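Local atomic coordinates of type VI secretion system component (Escherichia coli O6, PDB entry 2P5Z), a protein that is a component of the type VI secretion system that resembles phage tail proteins gp27 and gp5 and probably forms part of its cell-puncturing tip. Residues T173-W185 / Y371-M383. Residues are numbered along the deposited sequence; the frame is centred on the assembly and turned at random.
Sequences TFVSRLLSEVGIW and YGYRPALIPRPVM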
ATOM      1  N   THR A 173      12.318  12.079  -4.746  1.00 33.32           N
ATOM      2  CA  THR A 173      11.254  12.212  -3.775  1.00 34.38           C
ATOM      3  C   THR A 173      11.442  13.491  -2.964  1.00 38.51           C
ATOM      4  O   THR A 173      10.487  14.280  -2.812  1.00 35.03           O
ATOM      5  CB  THR A 173      11.208  11.009  -2.851  1.00 38.49           C
ATOM      6  OG1 THR A 173      11.112   9.824  -3.641  1.00 38.65           O
ATOM      7  CG2 THR A 173      10.011  11.089  -1.888  1.00 33.19           C
ATOM      8  N   PHE A 174      12.685  13.716  -2.515  1.00 36.57           N
ATOM      9  CA  PHE A 174      13.025  14.886  -1.698  1.00 38.13           C
ATOM     10  C   PHE A 174      12.705  16.195  -2.403  1.00 40.18           C
ATOM     11  O   PHE A 174      11.991  17.062  -1.852  1.00 37.07           O
ATOM     12  CB  PHE A 174      14.509  14.856  -1.316  1.00 44.49           C
ATOM     13  CG  PHE A 174      14.942  16.021  -0.465  1.00 45.08           C
ATOM     14  CD1 PHE A 174      14.286  16.312   0.735  1.00 44.46           C
ATOM     15  CD2 PHE A 174      16.002  16.823  -0.859  1.00 43.79           C
ATOM     16  CE1 PHE A 174      14.664  17.385   1.506  1.00 43.68           C
ATOM     17  CE2 PHE A 174      16.400  17.897  -0.076  1.00 44.77           C
ATOM     18  CZ  PHE A 174      15.733  18.179   1.103  1.00 44.90           C
ATOM     19  N   VAL A 175      13.216  16.314  -3.627  1.00 37.55           N
ATOM     20  CA  VAL A 175      13.008  17.500  -4.446  1.00 42.49           C
ATOM     21  C   VAL A 175      11.528  17.746  -4.723  1.00 44.18           C
ATOM     22  O   VAL A 175      11.039  18.871  -4.545  1.00 45.97           O
ATOM     23  CB  VAL A 175      13.828  17.414  -5.754  1.00 47.22           C
ATOM     24  CG1 VAL A 175      13.299  18.371  -6.801  1.00 51.00           C
ATOM     25  CG2 VAL A 175      15.318  17.705  -5.467  1.00 47.01           C
ATOM     26  N   SER A 176      10.809  16.681  -5.088  1.00 44.90           N
ATOM     27  CA  SER A 176       9.402  16.789  -5.458  1.00 41.22           C
ATOM     28  C   SER A 176       8.566  17.181  -4.254  1.00 42.67           C
ATOM     29  O   SER A 176       7.677  18.032  -4.376  1.00 42.86           O
ATOM     30  CB  SER A 176       8.893  15.483  -6.063  1.00 41.66           C
ATOM     31  OG  SER A 176       9.732  15.046  -7.123  1.00 40.63           O
ATOM     32  N   ARG A 177       8.881  16.596  -3.091  1.00 42.42           N
ATOM     33  CA  ARG A 177       8.235  16.976  -1.834  1.00 42.75           C
ATOM     34  C   ARG A 177       8.413  18.464  -1.513  1.00 46.00           C
ATOM     35  O   ARG A 177       7.428  19.156  -1.213  1.00 47.08           O
ATOM     36  CB  ARG A 177       8.746  16.132  -0.675  1.00 45.40           C
ATOM     37  CG  ARG A 177       8.102  16.506   0.644  1.00 49.34           C
ATOM     38  CD  ARG A 177       8.360  15.498   1.771  1.00 48.61           C
ATOM     39  NE  ARG A 177       9.768  15.360   2.154  1.00 48.60           N
ATOM     40  CZ  ARG A 177      10.466  16.251   2.870  1.00 48.42           C
ATOM     41  NH1 ARG A 177       9.910  17.390   3.289  1.00 41.91           N
ATOM     42  NH2 ARG A 177      11.738  16.000   3.163  1.00 43.46           N
ATOM     43  N   LEU A 178       9.648  18.963  -1.626  1.00 43.47           N
ATOM     44  CA  LEU A 178       9.920  20.370  -1.329  1.00 44.88           C
ATOM     45  C   LEU A 178       9.176  21.302  -2.259  1.00 46.09           C
ATOM     46  O   LEU A 178       8.572  22.279  -1.798  1.00 48.50           O
ATOM     47  CB  LEU A 178      11.419  20.706  -1.392  1.00 47.32           C
ATOM     48  CG  LEU A 178      12.490  20.147  -0.440  1.00 46.35           C
ATOM     49  CD1 LEU A 178      13.739  20.956  -0.606  1.00 46.73           C
ATOM     50  CD2 LEU A 178      12.070  20.124   1.015  1.00 45.37           C
ATOM     51  N   LEU A 179       9.219  21.005  -3.561  1.00 44.41           N
ATOM     52  CA  LEU A 179       8.490  21.804  -4.542  1.00 37.86           C
ATOM     53  C   LEU A 179       6.979  21.746  -4.319  1.00 38.28           C
ATOM     54  O   LEU A 179       6.292  22.763  -4.419  1.00 34.74           O
ATOM     55  CB  LEU A 179       8.814  21.346  -5.942  1.00 38.57           C
ATOM     56  CG  LEU A 179      10.273  21.458  -6.381  1.00 41.41           C
ATOM     57  CD1 LEU A 179      10.411  20.745  -7.709  1.00 40.20           C
ATOM     58  CD2 LEU A 179      10.728  22.907  -6.492  1.00 36.81           C
ATOM     59  N   SER A 180       6.461  20.571  -3.969  1.00 38.92           N
ATOM     60  CA  SER A 180       5.009  20.443  -3.845  1.00 44.04           C
ATOM     61  C   SER A 180       4.445  21.117  -2.598  1.00 47.29           C
ATOM     62  O   SER A 180       3.336  21.673  -2.652  1.00 48.17           O
ATOM     63  CB  SER A 180       4.553  18.989  -3.899  1.00 40.06           C
ATOM     64  OG  SER A 180       4.759  18.363  -2.651  1.00 48.93           O
ATOM     65  N   GLU A 181       5.204  21.063  -1.497  0.50 46.35           N
ATOM     66  CA  GLU A 181       4.792  21.650  -0.216  0.50 42.33           C
ATOM     67  C   GLU A 181       4.609  23.154  -0.352  0.50 43.91           C
ATOM     68  O   GLU A 181       3.791  23.756   0.330  0.50 48.23           O
ATOM     69  CB  GLU A 181       5.803  21.316   0.888  0.50 37.43           C
ATOM     70  CG  GLU A 181       5.450  20.079   1.720  0.50 34.38           C
ATOM     71  CD  GLU A 181       6.657  19.378   2.341  0.50 32.90           C
ATOM     72  OE1 GLU A 181       7.791  19.848   2.171  0.50 29.56           O
ATOM     73  OE2 GLU A 181       6.471  18.325   2.985  0.50 36.56           O
ATOM     74  N   VAL A 182       5.340  23.734  -1.293  1.00 46.61           N
ATOM     75  CA  VAL A 182       5.343  25.158  -1.539  1.00 47.62           C
ATOM     76  C   VAL A 182       4.618  25.454  -2.873  1.00 51.22           C
ATOM     77  O   VAL A 182       4.404  26.611  -3.256  1.00 49.07           O
ATOM     78  CB  VAL A 182       6.821  25.602  -1.500  1.00 48.95           C
ATOM     79  CG1 VAL A 182       7.324  26.072  -2.837  1.00 47.46           C
ATOM     80  CG2 VAL A 182       7.082  26.574  -0.363  1.00 47.56           C
ATOM     81  N   GLY A 183       4.214  24.384  -3.566  1.00 52.04           N
ATOM     82  CA  GLY A 183       3.357  24.505  -4.739  1.00 48.35           C
ATOM     83  C   GLY A 183       4.041  24.927  -6.026  1.00 47.25           C
ATOM     84  O   GLY A 183       3.404  25.519  -6.900  1.00 48.19           O
ATOM     85  N   ILE A 184       5.336  24.645  -6.140  1.00 44.68           N
ATOM     86  CA  ILE A 184       6.068  24.886  -7.382  1.00 45.08           C
ATOM     87  C   ILE A 184       5.876  23.649  -8.250  1.00 44.28           C
ATOM     88  O   ILE A 184       5.825  22.521  -7.752  1.00 42.53           O
ATOM     89  CB  ILE A 184       7.595  25.146  -7.131  1.00 45.82           C
ATOM     90  CG1 ILE A 184       7.817  26.505  -6.471  1.00 46.35           C
ATOM     91  CG2 ILE A 184       8.420  25.138  -8.427  1.00 43.66           C
ATOM     92  CD1 ILE A 184       9.249  26.705  -5.977  1.00 42.40           C
ATOM     93  N   TRP A 185       5.744  23.861  -9.550  1.00 45.42           N
ATOM     94  CA  TRP A 185       5.588  22.751 -10.462  1.00 45.74           C
ATOM     95  C   TRP A 185       6.561  22.821 -11.613  1.00 46.09           C
ATOM     96  O   TRP A 185       7.131  23.876 -11.902  1.00 48.52           O
ATOM     97  CB  TRP A 185       4.157  22.657 -10.982  1.00 42.39           C
ATOM     98  CG  TRP A 185       3.621  23.889 -11.616  1.00 40.83           C
ATOM     99  CD1 TRP A 185       2.994  24.925 -10.986  1.00 42.41           C
ATOM    100  CD2 TRP A 185       3.607  24.199 -13.009  1.00 40.49           C
ATOM    101  NE1 TRP A 185       2.609  25.878 -11.902  1.00 44.26           N
ATOM    102  CE2 TRP A 185       2.974  25.457 -13.152  1.00 42.16           C
ATOM    103  CE3 TRP A 185       4.082  23.551 -14.150  1.00 42.25           C
ATOM    104  CZ2 TRP A 185       2.791  26.074 -14.394  1.00 42.98           C
ATOM    105  CZ3 TRP A 185       3.900  24.170 -15.398  1.00 43.90           C
ATOM    106  CH2 TRP A 185       3.261  25.416 -15.504  1.00 42.52           C
ATOM    107  N   TYR A 371      -7.226  30.570  -9.303  1.00 83.42           N
ATOM    108  CA  TYR A 371      -6.292  29.514  -8.879  1.00 80.43           C
ATOM    109  C   TYR A 371      -5.433  29.006 -10.027  1.00 77.45           C
ATOM    110  O   TYR A 371      -5.714  29.305 -11.182  1.00 78.47           O
ATOM    111  CB  TYR A 371      -6.981  28.353  -8.153  1.00 84.46           C
ATOM    112  CG  TYR A 371      -7.713  27.341  -8.994  1.00 86.59           C
ATOM    113  CD1 TYR A 371      -8.965  27.630  -9.525  1.00 87.48           C
ATOM    114  CD2 TYR A 371      -7.192  26.069  -9.200  1.00 86.56           C
ATOM    115  CE1 TYR A 371      -9.659  26.700 -10.269  1.00 86.42           C
ATOM    116  CE2 TYR A 371      -7.884  25.128  -9.943  1.00 87.46           C
ATOM    117  CZ  TYR A 371      -9.120  25.453 -10.477  1.00 86.90           C
ATOM    118  OH  TYR A 371      -9.832  24.535 -11.219  1.00 87.79           O
ATOM    119  N   GLY A 372      -4.380  28.253  -9.697  1.00 72.05           N
ATOM    120  CA  GLY A 372      -3.451  27.697 -10.690  1.00 61.67           C
ATOM    121  C   GLY A 372      -3.185  26.218 -10.460  1.00 57.74           C
ATOM    122  O   GLY A 372      -3.763  25.615  -9.548  1.00 53.68           O
ATOM    123  N   TYR A 373      -2.325  25.622 -11.289  1.00 55.93           N
ATOM    124  CA  TYR A 373      -1.979  24.209 -11.119  1.00 53.09           C
ATOM    125  C   TYR A 373      -1.115  24.037  -9.879  1.00 53.12           C
ATOM    126  O   TYR A 373      -0.269  24.881  -9.598  1.00 56.38           O
ATOM    127  CB  TYR A 373      -1.266  23.620 -12.354  1.00 50.63           C
ATOM    128  CG  TYR A 373      -0.747  22.214 -12.107  1.00 50.63           C
ATOM    129  CD1 TYR A 373      -1.604  21.115 -12.115  1.00 46.98           C
ATOM    130  CD2 TYR A 373       0.595  21.992 -11.809  1.00 49.32           C
ATOM    131  CE1 TYR A 373      -1.121  19.829 -11.851  1.00 46.92           C
ATOM    132  CE2 TYR A 373       1.073  20.730 -11.542  1.00 47.20           C
ATOM    133  CZ  TYR A 373       0.224  19.656 -11.564  1.00 47.92           C
ATOM    134  OH  TYR A 373       0.754  18.413 -11.292  1.00 50.81           O
ATOM    135  N   ARG A 374      -1.354  22.954  -9.139  1.00 49.72           N
ATOM    136  CA  ARG A 374      -0.582  22.593  -7.962  1.00 50.63           C
ATOM    137  C   ARG A 374      -0.463  21.072  -7.942  1.00 49.33           C
ATOM    138  O   ARG A 374      -1.467  20.380  -8.103  1.00 56.39           O
ATOM    139  CB  ARG A 374      -1.285  23.038  -6.665  1.00 51.46           C
ATOM    140  CG  ARG A 374      -1.518  24.536  -6.485  1.00 51.87           C
ATOM    141  CD  ARG A 374      -0.230  25.352  -6.355  1.00 50.61           C
ATOM    142  NE  ARG A 374      -0.489  26.756  -6.671  1.00 46.28           N
ATOM    143  CZ  ARG A 374       0.424  27.607  -7.131  1.00 50.29           C
ATOM    144  NH1 ARG A 374       1.686  27.204  -7.353  1.00 45.26           N
ATOM    145  NH2 ARG A 374       0.070  28.866  -7.391  1.00 50.28           N
ATOM    146  N   PRO A 375       0.751  20.540  -7.733  1.00 45.44           N
ATOM    147  CA  PRO A 375       0.952  19.097  -7.709  1.00 43.07           C
ATOM    148  C   PRO A 375       0.469  18.468  -6.422  1.00 45.16           C
ATOM    149  O   PRO A 375       0.238  19.168  -5.438  1.00 45.12           O
ATOM    150  CB  PRO A 375       2.482  18.944  -7.804  1.00 41.05           C
ATOM    151  CG  PRO A 375       3.016  20.305  -8.059  1.00 41.36           C
ATOM    152  CD  PRO A 375       2.015  21.269  -7.558  1.00 45.91           C
ATOM    153  N   ALA A 376       0.327  17.149  -6.437  1.00 46.31           N
ATOM    154  CA  ALA A 376       0.012  16.410  -5.237  1.00 48.76           C
ATOM    155  C   ALA A 376       1.137  16.552  -4.201  1.00 53.51           C
ATOM    156  O   ALA A 376       2.331  16.564  -4.527  1.00 55.27           O
ATOM    157  CB  ALA A 376      -0.256  14.923  -5.564  1.00 44.88           C
ATOM    158  N   LEU A 377       0.711  16.678  -2.954  1.00 56.18           N
ATOM    159  CA  LEU A 377       1.555  16.832  -1.799  1.00 52.64           C
ATOM    160  C   LEU A 377       2.217  15.481  -1.511  1.00 53.01           C
ATOM    161  O   LEU A 377       1.519  14.512  -1.242  1.00 51.27           O
ATOM    162  CB  LEU A 377       0.623  17.231  -0.662  1.00 55.21           C
ATOM    163  CG  LEU A 377       0.967  17.963   0.628  1.00 57.27           C
ATOM    164  CD1 LEU A 377       1.376  16.958   1.702  1.00 59.09           C
ATOM    165  CD2 LEU A 377       2.019  19.027   0.387  1.00 57.30           C
ATOM    166  N   ILE A 378       3.547  15.410  -1.601  1.00 50.14           N
ATOM    167  CA  ILE A 378       4.277  14.205  -1.210  1.00 50.56           C
ATOM    168  C   ILE A 378       4.468  14.244   0.305  1.00 55.88           C
ATOM    169  O   ILE A 378       5.014  15.210   0.840  1.00 60.95           O
ATOM    170  CB  ILE A 378       5.655  14.105  -1.928  1.00 51.94           C
ATOM    171  CG1 ILE A 378       5.478  13.792  -3.411  1.00 53.91           C
ATOM    172  CG2 ILE A 378       6.518  13.003  -1.363  1.00 49.87           C
ATOM    173  CD1 ILE A 378       5.624  14.971  -4.282  1.00 53.98           C
ATOM    174  N   PRO A 379       4.002  13.202   1.009  1.00 55.86           N
ATOM    175  CA  PRO A 379       4.062  13.154   2.476  1.00 53.34           C
ATOM    176  C   PRO A 379       5.480  13.244   3.032  1.00 53.66           C
ATOM    177  O   PRO A 379       6.433  12.764   2.404  1.00 50.72           O
ATOM    178  CB  PRO A 379       3.468  11.776   2.811  1.00 52.39           C
ATOM    179  CG  PRO A 379       3.577  10.985   1.548  1.00 54.41           C
ATOM    180  CD  PRO A 379       3.403  11.985   0.441  1.00 54.41           C
ATOM    181  N   ARG A 380       5.607  13.868   4.202  1.00 56.92           N
ATOM    182  CA  ARG A 380       6.888  14.004   4.887  1.00 52.72           C
ATOM    183  C   ARG A 380       7.336  12.668   5.450  1.00 48.91           C
ATOM    184  O   ARG A 380       6.504  11.849   5.818  1.00 48.01           O
ATOM    185  CB  ARG A 380       6.762  15.036   6.002  1.00 56.67           C
ATOM    186  CG  ARG A 380       7.387  16.343   5.626  1.00 59.69           C
ATOM    187  CD  ARG A 380       6.979  17.493   6.513  1.00 59.01           C
ATOM    188  NE  ARG A 380       7.513  18.721   5.940  1.00 61.05           N
ATOM    189  CZ  ARG A 380       8.718  19.214   6.223  1.00 66.24           C
ATOM    190  NH1 ARG A 380       9.513  18.604   7.093  1.00 68.01           N
ATOM    191  NH2 ARG A 380       9.134  20.329   5.639  1.00 69.53           N
ATOM    192  N   PRO A 381       8.647  12.425   5.498  1.00 47.99           N
ATOM    193  CA  PRO A 381       9.064  11.195   6.164  1.00 48.73           C
ATOM    194  C   PRO A 381       8.771  11.256   7.679  1.00 52.34           C
ATOM    195  O   PRO A 381       8.783  12.342   8.293  1.00 48.59           O
ATOM    196  CB  PRO A 381      10.567  11.121   5.879  1.00 48.60           C
ATOM    197  CG  PRO A 381      10.976  12.488   5.534  1.00 48.17           C
ATOM    198  CD  PRO A 381       9.784  13.200   4.972  1.00 49.23           C
ATOM    199  N   VAL A 382       8.455  10.101   8.253  1.00 49.71           N
ATOM    200  CA  VAL A 382       8.009  10.059   9.628  1.00 50.14           C
ATOM    201  C   VAL A 382       9.195   9.643  10.488  1.00 51.75           C
ATOM    202  O   VAL A 382       9.761   8.552  10.298  1.00 49.26           O
ATOM    203  CB  VAL A 382       6.784   9.129   9.773  1.00 51.74           C
ATOM    204  CG1 VAL A 382       6.457   8.850  11.223  1.00 49.65           C
ATOM    205  CG2 VAL A 382       5.570   9.761   9.070  1.00 52.11           C
ATOM    206  N   MET A 383       9.611  10.546  11.382  1.00 49.41           N
ATOM    207  CA  MET A 383      10.800  10.311  12.195  1.00 51.01           C
ATOM    208  C   MET A 383      10.398   9.683  13.515  1.00 53.73           C
ATOM    209  O   MET A 383       9.984  10.375  14.449  1.00 57.62           O
ATOM    210  CB  MET A 383      11.589  11.596  12.431  1.00 48.02           C
ATOM    211  CG  MET A 383      12.030  12.300  11.155  1.00 46.18           C
ATOM    212  SD  MET A 383      13.329  11.432  10.279  1.00 38.08           S
ATOM    213  CE  MET A 383      12.933  11.979   8.665  1.00 49.39           C
TER
HETATM  214  O   HOH W   1       0.828  21.507  -4.247  1.00 44.88           O
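Tyr373 turns its ring edge onto one face of the Trp185 indole, a T-shaped pair with planes at 90° and Tyr373 CD2 3.6 Å from Trp185 CG. Pro375 CG settles beside Trp185 CB, 3.9 Å away. Arg374, the residue between these two in sequence, bends at chi2 and brings NH1 to Gly183 O, implausibly close as modelled, so the detailed geometry is doubtful; this glycine has positive phi and is the C-prime residue of the Schellman motif closing helix 171-182. Arg374 also meets Glu304 and the carbonyl of Asp203. Farther along, Ile378 lies on the helix, its CG2 3.9 Å from Arg177 CB and its CD1 3.8 Å from Ser176 CB. With OG tucked back over the main chain (chi1 79°), Ser180 donates to Arg177 O, 3.1 Å from OG, and accepts a weak bond from Ile378 N. A water joins Ser180 O to Pro375 O. At the other end Arg177 NH1 sits over the centre of the Arg380 guanidinium, planes 60° apart, while Pro381 CD lies over one face of the Arg177 guanidinium, toward its rim. Glu181, in one of two conformers, takes weak bonds from Arg177 NH1 on OE1 and Arg380 NE on OE2; Glu169 and Asp462 bind Arg177 and Arg380 respectively. The segment between strands 359-366 and 387-391 thus follows the helix through side chains and a water rather than backbone pairing; the acids probably offset the charge of the two closely approaching arginines.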